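PDB 6LRF: Alr4995 protein from Nostoc sp., which acts as the bifunctional enzyme AgrE, combining arginine dihydrolase activity (arginine to ornithine) with ornithine cyclodeaminase activity (ornithine to proline). Local coordinates for residues 284-289 and 355-360; 361-366 and 436-441; 388-393 and 408-413; 393-398 and 415-420. One frame throughout, in Å; residues are numbered along the deposited sequence.

Contact 1 of 4, residues 284-289 and 355-360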
loop_
_atom_site.group_PDB
_atom_site.type_symbol
_atom_site.label_atom_id
_atom_site.label_comp_id
_atom_site.label_asym_id
_atom_site.label_seq_id
_atom_site.Cartn_x
_atom_site.Cartn_y
_atom_site.Cartn_z
ATOM N N GLU B 284 -19.738 29.031 29.608
ATOM C CA GLU B 284 -21.131 29.114 29.176
ATOM C C GLU B 284 -21.832 27.762 29.250
ATOM O O GLU B 284 -21.197 26.714 29.173
ATOM C CB GLU B 284 -21.224 29.626 27.744
ATOM C CG GLU B 284 -20.910 31.078 27.579
ATOM C CD GLU B 284 -21.065 31.517 26.140
ATOM O OE1 GLU B 284 -21.360 30.648 25.282
ATOM O OE2 GLU B 284 -20.914 32.726 25.872
ATOM N N SER B 285 -23.152 27.810 29.377
ATOM C CA SER B 285 -23.968 26.623 29.543
ATOM C C SER B 285 -25.222 26.760 28.721
ATOM O O SER B 285 -25.722 27.862 28.518
ATOM C CB SER B 285 -24.329 26.404 31.009
ATOM O OG SER B 285 -23.344 25.615 31.647
ATOM N N ARG B 286 -25.731 25.618 28.272
ATOM C CA ARG B 286 -26.876 25.567 27.385
ATOM C C ARG B 286 -27.496 24.183 27.517
ATOM O O ARG B 286 -26.791 23.181 27.514
ATOM C CB ARG B 286 -26.435 25.853 25.951
ATOM C CG ARG B 286 -27.542 26.038 24.949
ATOM C CD ARG B 286 -26.990 26.714 23.715
ATOM N NE ARG B 286 -27.877 26.584 22.565
ATOM C CZ ARG B 286 -27.737 27.285 21.443
ATOM N NH1 ARG B 286 -26.751 28.168 21.347
ATOM N NH2 ARG B 286 -28.581 27.112 20.423
ATOM N N ILE B 287 -28.808 24.111 27.666
ATOM C CA ILE B 287 -29.448 22.811 27.690
ATOM C C ILE B 287 -29.945 22.480 26.276
ATOM O O ILE B 287 -30.578 23.300 25.619
ATOM C CB ILE B 287 -30.598 22.764 28.710
ATOM C CG1 ILE B 287 -30.033 22.821 30.137
ATOM C CG2 ILE B 287 -31.439 21.499 28.527
ATOM C CD1 ILE B 287 -31.101 22.892 31.230
ATOM N N ILE B 288 -29.603 21.297 25.786
ATOM C CA ILE B 288 -30.087 20.877 24.478
ATOM C C ILE B 288 -30.974 19.645 24.632
ATOM O O ILE B 288 -30.911 18.937 25.638
ATOM C CB ILE B 288 -28.921 20.587 23.502
ATOM C CG1 ILE B 288 -27.993 19.519 24.072
ATOM C CG2 ILE B 288 -28.144 21.853 23.198
ATOM C CD1 ILE B 288 -28.201 18.141 23.466
ATOM N N ARG B 289 -31.817 19.398 23.641
ATOM C CA ARG B 289 -32.645 18.196 23.642
ATOM C C ARG B 289 -32.316 17.354 22.408
ATOM O O ARG B 289 -32.090 17.892 21.322
ATOM C CB ARG B 289 -34.128 18.577 23.683
ATOM C CG ARG B 289 -35.106 17.420 23.791
ATOM C CD ARG B 289 -36.519 17.957 23.970
ATOM N NE ARG B 289 -37.541 16.931 23.783
ATOM C CZ ARG B 289 -37.972 16.128 24.750
ATOM N NH1 ARG B 289 -37.454 16.229 25.973
ATOM N NH2 ARG B 289 -38.916 15.224 24.496
ATOM N N ALA B 355 -29.711 18.055 17.343
ATOM C CA ALA B 355 -29.947 18.684 18.639
ATOM C C ALA B 355 -30.779 19.946 18.429
ATOM O O ALA B 355 -30.538 20.708 17.493
ATOM C CB ALA B 355 -28.637 19.016 19.337
ATOM N N VAL B 356 -31.782 20.143 19.275
ATOM C CA VAL B 356 -32.639 21.313 19.160
ATOM C C VAL B 356 -32.737 22.004 20.508
ATOM O O VAL B 356 -32.280 21.475 21.536
ATOM C CB VAL B 356 -34.063 20.957 18.660
ATOM C CG1 VAL B 356 -34.000 20.270 17.277
ATOM C CG2 VAL B 356 -34.775 20.083 19.674
ATOM N N ASP B 357 -33.319 23.198 20.476
ATOM C CA ASP B 357 -33.631 23.950 21.680
ATOM C C ASP B 357 -34.953 23.446 22.252
ATOM O O ASP B 357 -35.842 23.013 21.497
ATOM C CB ASP B 357 -33.727 25.453 21.370
ATOM C CG ASP B 357 -32.384 26.062 20.942
ATOM O OD1 ASP B 357 -31.335 25.386 21.077
ATOM O OD2 ASP B 357 -32.381 27.211 20.451
ATOM N N LEU B 358 -35.075 23.495 23.580
ATOM C CA LEU B 358 -36.378 23.389 24.231
ATOM C C LEU B 358 -37.224 24.510 23.618
ATOM O O LEU B 358 -36.723 25.624 23.441
ATOM C CB LEU B 358 -36.257 23.525 25.757
ATOM C CG LEU B 358 -35.002 22.953 26.440
ATOM C CD1 LEU B 358 -34.889 23.419 27.888
ATOM C CD2 LEU B 358 -34.955 21.431 26.372
ATOM N N PRO B 359 -38.495 24.220 23.271
ATOM C CA PRO B 359 -39.337 25.110 22.446
ATOM C C PRO B 359 -39.503 26.556 22.960
ATOM O O PRO B 359 -39.928 27.426 22.190
ATOM C CB PRO B 359 -40.692 24.392 22.437
ATOM C CG PRO B 359 -40.360 22.962 22.702
ATOM C CD PRO B 359 -39.207 22.988 23.655
ATOM N N GLN B 360 -39.171 26.815 24.222
ATOM C CA GLN B 360 -39.236 28.174 24.748
ATOM C C GLN B 360 -37.872 28.860 24.691
ATOM O O GLN B 360 -37.758 30.062 24.953
ATOM C CB GLN B 360 -39.765 28.179 26.186
ATOM C CG GLN B 360 -41.164 28.783 26.343
ATOM C CD GLN B 360 -41.197 30.290 26.090
ATOM O OE1 GLN B 360 -41.932 30.770 25.220
ATOM N NE2 GLN B 360 -40.399 31.040 26.851
HETATM O O HOH W 1 -32.695 24.961 25.082
#
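The loop 355-360, which follows helix 340-352, crosses strand 280-292 steeply and pairs with it through a single beta bridge. That bridge is an antiparallel, hydrogen-bonded pair between Arg289 and Val356. Arg289 N donates to Val356 O at 3.0 Å and Val356 N returns a bond to Arg289 O at 3.1 Å, both nearly straight (170°) and in the plane of the accepting carbonyl. Arg289 O also takes a CA-H...O contact from Ala355 CA at 3.5 Å. Here the backbones are closest, and beside them Ile288, its CG1 held in the crowded position between backbone N and carbonyl carbon, brings CD1 to 4.2 Å from Ala355 CB, while Val333, Val335 and Leu350 touch the same two residues from strand 329-337 and helix 340-352.

Away from the bridge the contact loosens. Water 1 fills in where the backbones part, donating to Ile287 O at 2.7 Å and accepting from Leu358 N at 3.2 Å. Leu358 slants across the strand, CD1 beside Ile287 CG2 at 4.0 Å and CD2 against Arg289 CB. Arg289 runs on, extended, to salt bridges with Glu332 and Glu291. Arg286, with CG anti to the backbone N, stretches from the strand until NH2 meets Asp357 OD1 at 3.3 Å, a salt bridge and weak hydrogen bond made at the guanidinium edge. The carboxylate plane is turned 57° from the guanidinium, and OD1 is the nearer oxygen. The loop is thus pinned chiefly by two backbone bonds, with charge pairing and a water as weaker ties.

Contact 2 of 4, residues 361-366 and 436-441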
loop_
_atom_site.group_PDB
_atom_site.type_symbol
_atom_site.label_atom_id
_atom_site.label_comp_id
_atom_site.label_asym_id
_atom_site.label_seq_id
_atom_site.Cartn_x
_atom_site.Cartn_y
_atom_site.Cartn_z
ATOM N N ASP B 361 -36.839 28.099 24.348
ATOM C CA ASP B 361 -35.498 28.664 24.239
ATOM C C ASP B 361 -35.138 28.985 22.789
ATOM O O ASP B 361 -34.048 29.497 22.509
ATOM C CB ASP B 361 -34.465 27.717 24.847
ATOM C CG ASP B 361 -34.642 27.552 26.342
ATOM O OD1 ASP B 361 -35.394 28.360 26.936
ATOM O OD2 ASP B 361 -34.032 26.619 26.920
ATOM N N GLU B 362 -36.065 28.677 21.881
ATOM C CA GLU B 362 -35.935 29.026 20.473
ATOM C C GLU B 362 -35.771 30.531 20.307
ATOM O O GLU B 362 -36.488 31.318 20.927
ATOM C CB GLU B 362 -37.161 28.561 19.676
ATOM C CG GLU B 362 -37.167 27.103 19.238
ATOM C CD GLU B 362 -38.205 26.828 18.149
ATOM O OE1 GLU B 362 -38.392 25.652 17.768
ATOM O OE2 GLU B 362 -38.832 27.790 17.657
ATOM N N ARG B 363 -34.828 30.931 19.466
ATOM C CA ARG B 363 -34.633 32.337 19.154
ATOM C C ARG B 363 -34.330 32.504 17.669
ATOM O O ARG B 363 -34.021 31.529 16.984
ATOM C CB ARG B 363 -33.516 32.918 20.020
ATOM C CG ARG B 363 -33.946 33.102 21.470
ATOM C CD ARG B 363 -32.765 33.364 22.353
ATOM N NE ARG B 363 -32.148 34.636 21.998
ATOM C CZ ARG B 363 -30.917 34.998 22.344
ATOM N NH1 ARG B 363 -30.160 34.185 23.078
ATOM N NH2 ARG B 363 -30.445 36.177 21.957
ATOM N N ASP B 364 -34.442 33.735 17.172
ATOM C CA ASP B 364 -34.132 34.042 15.778
ATOM C C ASP B 364 -32.630 33.969 15.544
ATOM O O ASP B 364 -31.846 34.317 16.429
ATOM C CB ASP B 364 -34.648 35.438 15.393
ATOM C CG ASP B 364 -36.168 35.532 15.428
ATOM O OD1 ASP B 364 -36.846 34.475 15.458
ATOM O OD2 ASP B 364 -36.685 36.671 15.420
ATOM N N ALA B 365 -32.229 33.513 14.359
ATOM C CA ALA B 365 -30.822 33.544 13.986
ATOM C C ALA B 365 -30.349 34.995 13.967
ATOM O O ALA B 365 -31.081 35.886 13.543
ATOM C CB ALA B 365 -30.613 32.883 12.626
ATOM N N LYS B 366 -29.132 35.245 14.425
ATOM C CA LYS B 366 -28.576 36.594 14.355
ATOM C C LYS B 366 -28.056 36.888 12.955
ATOM O O LYS B 366 -27.441 36.030 12.331
ATOM C CB LYS B 366 -27.460 36.763 15.383
ATOM C CG LYS B 366 -27.836 36.191 16.744
ATOM C CD LYS B 366 -27.526 37.141 17.902
ATOM C CE LYS B 366 -26.041 37.134 18.244
ATOM N NZ LYS B 366 -25.813 37.533 19.673
ATOM N N ASP B 436 -23.157 33.531 14.445
ATOM C CA ASP B 436 -23.435 32.796 15.681
ATOM C C ASP B 436 -24.135 31.468 15.359
ATOM O O ASP B 436 -24.009 30.951 14.244
ATOM C CB ASP B 436 -24.275 33.651 16.644
ATOM C CG ASP B 436 -24.025 33.310 18.116
ATOM O OD1 ASP B 436 -24.434 32.209 18.564
ATOM O OD2 ASP B 436 -23.437 34.153 18.829
ATOM N N VAL B 437 -24.847 30.900 16.326
ATOM C CA VAL B 437 -25.384 29.548 16.170
ATOM C C VAL B 437 -26.825 29.424 16.650
ATOM O O VAL B 437 -27.327 28.327 16.851
ATOM C CB VAL B 437 -24.513 28.497 16.935
ATOM C CG1 VAL B 437 -23.099 28.405 16.332
ATOM C CG2 VAL B 437 -24.431 28.839 18.425
ATOM N N LEU B 438 -27.494 30.553 16.836
ATOM C CA LEU B 438 -28.907 30.537 17.199
ATOM C C LEU B 438 -29.818 30.390 15.987
ATOM O O LEU B 438 -29.461 30.786 14.881
ATOM C CB LEU B 438 -29.278 31.822 17.948
ATOM C CG LEU B 438 -28.586 32.050 19.286
ATOM C CD1 LEU B 438 -28.952 33.427 19.828
ATOM C CD2 LEU B 438 -29.004 30.953 20.238
ATOM N N GLY B 439 -30.992 29.809 16.205
ATOM C CA GLY B 439 -32.029 29.772 15.196
ATOM C C GLY B 439 -31.646 28.979 13.968
ATOM O O GLY B 439 -31.971 29.361 12.846
ATOM N N ILE B 440 -30.942 27.873 14.183
ATOM C CA ILE B 440 -30.551 26.980 13.093
ATOM C C ILE B 440 -30.834 25.545 13.502
ATOM O O ILE B 440 -30.455 25.115 14.590
ATOM C CB ILE B 440 -29.062 27.131 12.740
ATOM C CG1 ILE B 440 -28.718 28.594 12.471
ATOM C CG2 ILE B 440 -28.696 26.255 11.512
ATOM C CD1 ILE B 440 -27.279 28.964 12.745
ATOM N N ARG B 441 -31.503 24.795 12.641
ATOM C CA ARG B 441 -31.680 23.374 12.904
ATOM C C ARG B 441 -31.525 22.590 11.608
ATOM O O ARG B 441 -31.698 23.129 10.511
ATOM C CB ARG B 441 -33.043 23.100 13.545
ATOM C CG ARG B 441 -34.231 23.376 12.636
ATOM C CD ARG B 441 -35.517 23.310 13.444
ATOM N NE ARG B 441 -36.707 23.494 12.616
ATOM C CZ ARG B 441 -37.926 23.726 13.101
ATOM N NH1 ARG B 441 -38.950 23.878 12.278
ATOM N NH2 ARG B 441 -38.114 23.808 14.408
HETATM O O HOH W 2 -36.091 23.398 16.949
HETATM O O HOH W 3 -32.056 29.207 18.796
HETATM O O HOH W 4 -27.558 32.868 14.988
HETATM O O HOH W 5 -24.962 35.233 21.134
#
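Leu438 lays its CD1 methyl over the centre of one face of the Arg363 guanidinium, 3.5 Å above the plane. The bend of the arginine chain at chi3 (65°) turns that flat group over the leucine, and Lys366 CG flanks Leu438 CD1 at 4.3 Å. Beneath them the backbones press together. Gly439, with positive phi (64°) and no side chain, sets CA 3.2 Å from Arg363 O, and Ala365 CA makes a CA-H...O contact with Leu438 O at 3.2 Å. The segments run into strands 366-369 and 440-442, the outermost of a seven-stranded mixed sheet, and Ala365 and Gly439 both bond to the backbone of Arg391, which is consistent with a sheet curled so that its outermost strands come near each other, much as in a barrel. Waters stitch the seam: water 3 accepts from Gly439 N and, weakly, Arg363 N, while water 4 accepts from Lys366 N and donates to Leu438 O. At one end Glu362 OE1 and Arg441 NH2 form a long salt bridge of 3.8 Å, their planes 75° apart, with water 2 at the guanidinium edge. Both side chains have stronger partners, Glu362 OE2 in Trp396 and Arg391, Arg441 NE in Glu389. At the other end water 5 links Lys366 NZ to Asp436 OD2, which also bonds His340, and Asp436 OD1 accepts from Val437 N at 2.6 Å through its anti lone pair.

Contact 3 of 4, residues 388-393 and 408-413; sequences TEVRIN and IAITQT
Ile410 supplies the central bump. Its CD1 sits in the dip between Val390 and Ile392, 3.9 Å from Val390 CG2 and 4.1 Å from Ile392 CD1. Ile392 answers in kind: its CD1 comes 4.1 Å from Ile410 CG1, and its CG1 lies next to Ile410 CG2. The two isoleucines share one shape, CG1 anti to the carbonyl carbon and chi2 near -62°, so each folds its end carbon over and they meet tip to tip. Two residues back, Ile408 keeps its chain straight (chi2 -178°), and its CD1 slots into the next dip, 4.2 Å from Val390 CG1 and 4.3 Å from Thr388 CG2. Val390 is thus the ridge between two isoleucine tips, one methyl turned to each. The contact is wholly apolar and largely buried; Thr388 joins through its methyl, its OG1 being bonded to Tyr386 O.

The strands lie 10.2 Å apart at their closest and cross at -46°, a distance of facing walls rather than sheet neighbours. Strands 395-400 and 416-422 separate them in the sheet, which curls over and packs against itself. Ile434 of strand 432-435 touches Val390, Ile408 and Ile410, while Leu417 and Ala419 of strand 416-422 meet Ile392 and Ile410 respectively.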
loop_
_atom_site.group_PDB
_atom_site.type_symbol
_atom_site.label_atom_id
_atom_site.label_comp_id
_atom_site.label_asym_id
_atom_site.label_seq_id
_atom_site.Cartn_x
_atom_site.Cartn_y
_atom_site.Cartn_z
ATOM N N THR B 388 -31.367 22.183 5.955
ATOM C CA THR B 388 -31.193 23.110 7.060
ATOM C C THR B 388 -32.342 24.107 7.070
ATOM O O THR B 388 -32.784 24.549 6.008
ATOM C CB THR B 388 -29.834 23.855 6.942
ATOM O OG1 THR B 388 -28.753 22.911 7.000
ATOM C CG2 THR B 388 -29.649 24.908 8.054
ATOM N N GLU B 389 -32.843 24.433 8.263
ATOM C CA GLU B 389 -33.838 25.497 8.429
ATOM C C GLU B 389 -33.273 26.578 9.352
ATOM O O GLU B 389 -32.489 26.274 10.253
ATOM C CB GLU B 389 -35.150 24.940 8.996
ATOM C CG GLU B 389 -36.022 24.184 7.994
ATOM C CD GLU B 389 -37.210 23.447 8.642
ATOM O OE1 GLU B 389 -37.334 23.447 9.888
ATOM O OE2 GLU B 389 -38.026 22.857 7.901
ATOM N N VAL B 390 -33.651 27.837 9.113
ATOM C CA VAL B 390 -33.231 28.955 9.962
ATOM C C VAL B 390 -34.441 29.797 10.422
ATOM O O VAL B 390 -35.431 29.914 9.700
ATOM C CB VAL B 390 -32.212 29.846 9.231
ATOM C CG1 VAL B 390 -30.981 29.023 8.839
ATOM C CG2 VAL B 390 -32.822 30.431 7.976
ATOM N N ARG B 391 -34.366 30.369 11.623
ATOM C CA ARG B 391 -35.516 31.070 12.219
ATOM C C ARG B 391 -35.384 32.579 12.026
ATOM O O ARG B 391 -34.467 33.206 12.562
ATOM C CB ARG B 391 -35.646 30.738 13.708
ATOM C CG ARG B 391 -37.054 30.949 14.323
ATOM C CD ARG B 391 -37.024 30.531 15.796
ATOM N NE ARG B 391 -38.289 30.689 16.515
ATOM C CZ ARG B 391 -38.579 31.723 17.306
ATOM N NH1 ARG B 391 -37.714 32.715 17.457
ATOM N NH2 ARG B 391 -39.742 31.778 17.940
ATOM N N ILE B 392 -36.288 33.143 11.225
ATOM C CA ILE B 392 -36.277 34.570 10.909
ATOM C C ILE B 392 -37.616 35.148 11.362
ATOM O O ILE B 392 -38.669 34.644 10.962
ATOM C CB ILE B 392 -36.064 34.828 9.398
ATOM C CG1 ILE B 392 -34.981 33.903 8.829
ATOM C CG2 ILE B 392 -35.768 36.319 9.110
ATOM C CD1 ILE B 392 -33.613 34.109 9.460
ATOM N N ASN B 393 -37.561 36.179 12.205
ATOM C CA ASN B 393 -38.736 36.744 12.887
ATOM C C ASN B 393 -39.794 35.689 13.263
ATOM O O ASN B 393 -40.929 35.736 12.793
ATOM C CB ASN B 393 -39.373 37.845 12.032
ATOM C CG ASN B 393 -40.342 38.749 12.841
ATOM O OD1 ASN B 393 -40.324 38.768 14.074
ATOM N ND2 ASN B 393 -41.180 39.497 12.132
ATOM N N ILE B 408 -24.945 31.452 4.933
ATOM C CA ILE B 408 -26.372 31.475 4.638
ATOM C C ILE B 408 -26.850 32.919 4.582
ATOM O O ILE B 408 -26.800 33.637 5.579
ATOM C CB ILE B 408 -27.163 30.679 5.675
ATOM C CG1 ILE B 408 -26.660 29.229 5.696
ATOM C CG2 ILE B 408 -28.657 30.711 5.373
ATOM C CD1 ILE B 408 -27.417 28.346 6.667
ATOM N N ALA B 409 -27.288 33.345 3.400
ATOM C CA ALA B 409 -27.749 34.711 3.191
ATOM C C ALA B 409 -29.275 34.744 3.254
ATOM O O ALA B 409 -29.952 33.843 2.774
ATOM C CB ALA B 409 -27.246 35.252 1.848
ATOM N N ILE B 410 -29.807 35.788 3.873
ATOM C CA ILE B 410 -31.236 35.927 4.089
ATOM C C ILE B 410 -31.662 37.190 3.391
ATOM O O ILE B 410 -31.046 38.244 3.581
ATOM C CB ILE B 410 -31.616 36.044 5.596
ATOM C CG1 ILE B 410 -31.007 34.905 6.406
ATOM C CG2 ILE B 410 -33.145 36.080 5.772
ATOM C CD1 ILE B 410 -31.502 33.532 5.964
ATOM N N THR B 411 -32.712 37.099 2.592
ATOM C CA THR B 411 -33.243 38.294 1.970
ATOM C C THR B 411 -34.784 38.265 1.910
ATOM O O THR B 411 -35.414 37.196 1.899
ATOM C CB THR B 411 -32.614 38.493 0.563
ATOM O OG1 THR B 411 -33.181 39.655 -0.058
ATOM C CG2 THR B 411 -32.848 37.292 -0.310
ATOM N N GLN B 412 -35.385 39.452 1.947
ATOM C CA GLN B 412 -36.827 39.598 1.761
ATOM C C GLN B 412 -37.066 39.848 0.264
ATOM O O GLN B 412 -36.438 40.716 -0.329
ATOM C CB GLN B 412 -37.389 40.744 2.628
ATOM C CG GLN B 412 -38.904 40.946 2.535
ATOM C CD GLN B 412 -39.719 39.817 3.183
ATOM O OE1 GLN B 412 -39.436 39.379 4.301
ATOM N NE2 GLN B 412 -40.742 39.351 2.476
ATOM N N THR B 413 -37.942 39.059 -0.347
ATOM C CA THR B 413 -38.197 39.171 -1.784
ATOM C C THR B 413 -39.694 39.371 -2.009
ATOM O O THR B 413 -40.479 39.181 -1.066
ATOM C CB THR B 413 -37.726 37.905 -2.534
ATOM O OG1 THR B 413 -38.738 36.895 -2.421
ATOM C CG2 THR B 413 -36.406 37.391 -1.963
#

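Contact 4 of 4, residues 393-398 and 415-420; sequences NGQWIK and NGLLAQ
Water 6 is gripped by two bonds: it donates to Lys398 O at a short 2.5 Å and accepts from Ala419 N at 3.0 Å. It joins strands 395-400 and 416-422, the parallel neighbours at the middle of the curled mixed sheet. Each of these strands belongs to a beta-hairpin, 388-400 on one side and 407-422 on the other, so the pair forms the seam between two hairpins. Along these residues the strands diverge, their directions 54° apart, and the water spans the opening where a carbonyl and an amide cannot meet directly. Beyond it the strands draw together, Ala419 bonding to the backbone of Glu400.

Side chains bridge the rest of the splay. Ile397 points into it and touches both Leu417 and Ala419: its CG2, anti to the backbone N, rests 4.0 Å from Ala419 CB, while CG1, beside the backbone N, lies 4.2 Å from Leu417 CD1. Ala419 is buried, with Val390 touching it too, whereas Leu417 lies nearer the surface, against Gln412. On the other side of strand 395-400, Trp396 turns from the seam to a cation-pi contact with Arg441. The turn of the first hairpin is made by Asn393 and Gly394, both with positive phi. Gln395, exposed just after that turn, stretches its chain fully from the backbone and sets OE1 4.2 Å from Leu417 CD1.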
loop_
_atom_site.group_PDB
_atom_site.type_symbol
_atom_site.label_atom_id
_atom_site.label_comp_id
_atom_site.label_asym_id
_atom_site.label_seq_id
_atom_site.Cartn_x
_atom_site.Cartn_y
_atom_site.Cartn_z
ATOM N N ASN B 393 -37.561 36.179 12.205
ATOM C CA ASN B 393 -38.736 36.744 12.887
ATOM C C ASN B 393 -39.794 35.689 13.263
ATOM O O ASN B 393 -40.929 35.736 12.793
ATOM C CB ASN B 393 -39.373 37.845 12.032
ATOM C CG ASN B 393 -40.342 38.749 12.841
ATOM O OD1 ASN B 393 -40.324 38.768 14.074
ATOM N ND2 ASN B 393 -41.180 39.497 12.132
ATOM N N GLY B 394 -39.386 34.721 14.082
ATOM C CA GLY B 394 -40.288 33.733 14.654
ATOM C C GLY B 394 -40.701 32.595 13.744
ATOM O O GLY B 394 -41.519 31.759 14.113
ATOM N N GLN B 395 -40.126 32.553 12.553
ATOM C CA GLN B 395 -40.584 31.641 11.519
ATOM C C GLN B 395 -39.409 30.807 10.964
ATOM O O GLN B 395 -38.354 31.360 10.642
ATOM C CB GLN B 395 -41.279 32.456 10.422
ATOM C CG GLN B 395 -41.902 31.680 9.270
ATOM C CD GLN B 395 -42.711 32.589 8.329
ATOM O OE1 GLN B 395 -42.213 33.026 7.282
ATOM N NE2 GLN B 395 -43.966 32.867 8.702
ATOM N N TRP B 396 -39.586 29.485 10.884
ATOM C CA TRP B 396 -38.548 28.590 10.353
ATOM C C TRP B 396 -38.634 28.480 8.831
ATOM O O TRP B 396 -39.678 28.161 8.284
ATOM C CB TRP B 396 -38.639 27.198 10.982
ATOM C CG TRP B 396 -38.239 27.176 12.419
ATOM C CD1 TRP B 396 -39.068 27.235 13.502
ATOM C CD2 TRP B 396 -36.908 27.090 12.937
ATOM N NE1 TRP B 396 -38.334 27.195 14.662
ATOM C CE2 TRP B 396 -37.004 27.109 14.343
ATOM C CE3 TRP B 396 -35.639 26.997 12.349
ATOM C CZ2 TRP B 396 -35.888 27.024 15.170
ATOM C CZ3 TRP B 396 -34.524 26.926 13.173
ATOM C CH2 TRP B 396 -34.656 26.935 14.566
ATOM N N ILE B 397 -37.503 28.750 8.180
ATOM C CA ILE B 397 -37.375 28.898 6.731
ATOM C C ILE B 397 -36.361 27.904 6.170
ATOM O O ILE B 397 -35.237 27.821 6.676
ATOM C CB ILE B 397 -36.893 30.327 6.362
ATOM C CG1 ILE B 397 -37.807 31.384 6.981
ATOM C CG2 ILE B 397 -36.773 30.487 4.868
ATOM C CD1 ILE B 397 -39.267 31.190 6.638
ATOM N N LYS B 398 -36.725 27.191 5.108
ATOM C CA LYS B 398 -35.813 26.225 4.483
ATOM C C LYS B 398 -34.696 26.906 3.674
ATOM O O LYS B 398 -34.958 27.801 2.871
ATOM C CB LYS B 398 -36.612 25.261 3.595
ATOM C CG LYS B 398 -35.778 24.358 2.695
ATOM C CD LYS B 398 -35.359 23.054 3.375
ATOM C CE LYS B 398 -34.417 22.239 2.469
ATOM N NZ LYS B 398 -35.050 21.000 1.917
ATOM N N ASN B 415 -41.579 37.419 -3.236
ATOM C CA ASN B 415 -42.179 36.110 -2.999
ATOM C C ASN B 415 -41.871 35.571 -1.595
ATOM O O ASN B 415 -41.941 34.364 -1.356
ATOM C CB ASN B 415 -41.701 35.112 -4.073
ATOM C CG ASN B 415 -42.338 35.384 -5.433
ATOM O OD1 ASN B 415 -43.520 35.107 -5.623
ATOM N ND2 ASN B 415 -41.572 35.965 -6.367
ATOM N N GLY B 416 -41.529 36.468 -0.674
ATOM C CA GLY B 416 -41.324 36.079 0.712
ATOM C C GLY B 416 -39.867 36.045 1.127
ATOM O O GLY B 416 -38.979 36.450 0.379
ATOM N N LEU B 417 -39.628 35.560 2.342
ATOM C CA LEU B 417 -38.279 35.390 2.870
ATOM C C LEU B 417 -37.505 34.333 2.107
ATOM O O LEU B 417 -37.999 33.240 1.889
ATOM C CB LEU B 417 -38.337 34.994 4.342
ATOM C CG LEU B 417 -38.506 36.113 5.351
ATOM C CD1 LEU B 417 -38.820 35.500 6.701
ATOM C CD2 LEU B 417 -37.232 36.940 5.405
ATOM N N LEU B 418 -36.286 34.658 1.710
ATOM C CA LEU B 418 -35.446 33.689 1.035
ATOM C C LEU B 418 -34.150 33.438 1.808
ATOM O O LEU B 418 -33.425 34.383 2.145
ATOM C CB LEU B 418 -35.130 34.171 -0.379
ATOM C CG LEU B 418 -34.164 33.288 -1.155
ATOM C CD1 LEU B 418 -34.756 31.883 -1.370
ATOM C CD2 LEU B 418 -33.844 33.975 -2.468
ATOM N N ALA B 419 -33.876 32.165 2.101
ATOM C CA ALA B 419 -32.620 31.772 2.745
ATOM C C ALA B 419 -31.802 30.964 1.747
ATOM O O ALA B 419 -32.264 29.951 1.231
ATOM C CB ALA B 419 -32.876 30.971 4.014
ATOM N N GLN B 420 -30.596 31.438 1.472
ATOM C CA GLN B 420 -29.749 30.904 0.409
ATOM C C GLN B 420 -28.342 30.595 0.888
ATOM O O GLN B 420 -27.632 31.470 1.363
ATOM C CB GLN B 420 -29.618 31.913 -0.731
ATOM C CG GLN B 420 -30.431 31.675 -1.959
ATOM C CD GLN B 420 -30.268 32.831 -2.935
ATOM O OE1 GLN B 420 -30.261 34.000 -2.533
ATOM N NE2 GLN B 420 -30.110 32.512 -4.212
HETATM O O HOH W 6 -35.817 29.925 1.795
#

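Contact 1 comes first along the chain, fixing the loop after helix 340-352 to strand 280-292; the same loop continues into contact 2, whose centre is about 11 Å away. There Arg286 packs on Val437 and Leu438, joining that six-stranded sheet to the seven-stranded one. Contacts 3 and 4 fall between the two segments of contact 2; their segments alternate along the chain, and their centres lie about 4 Å apart. Contacts 2, 3 and 4 belong to the seven-stranded sheet; salt bridges such as Asp364 with Arg391 tie contact 2 to contact 3, and hydrogen bonds tie contact 4 to both. The four build one compact region, between the dimethylarginine dimethylhydrolase-like and Rossmann-fold parts of the sequence.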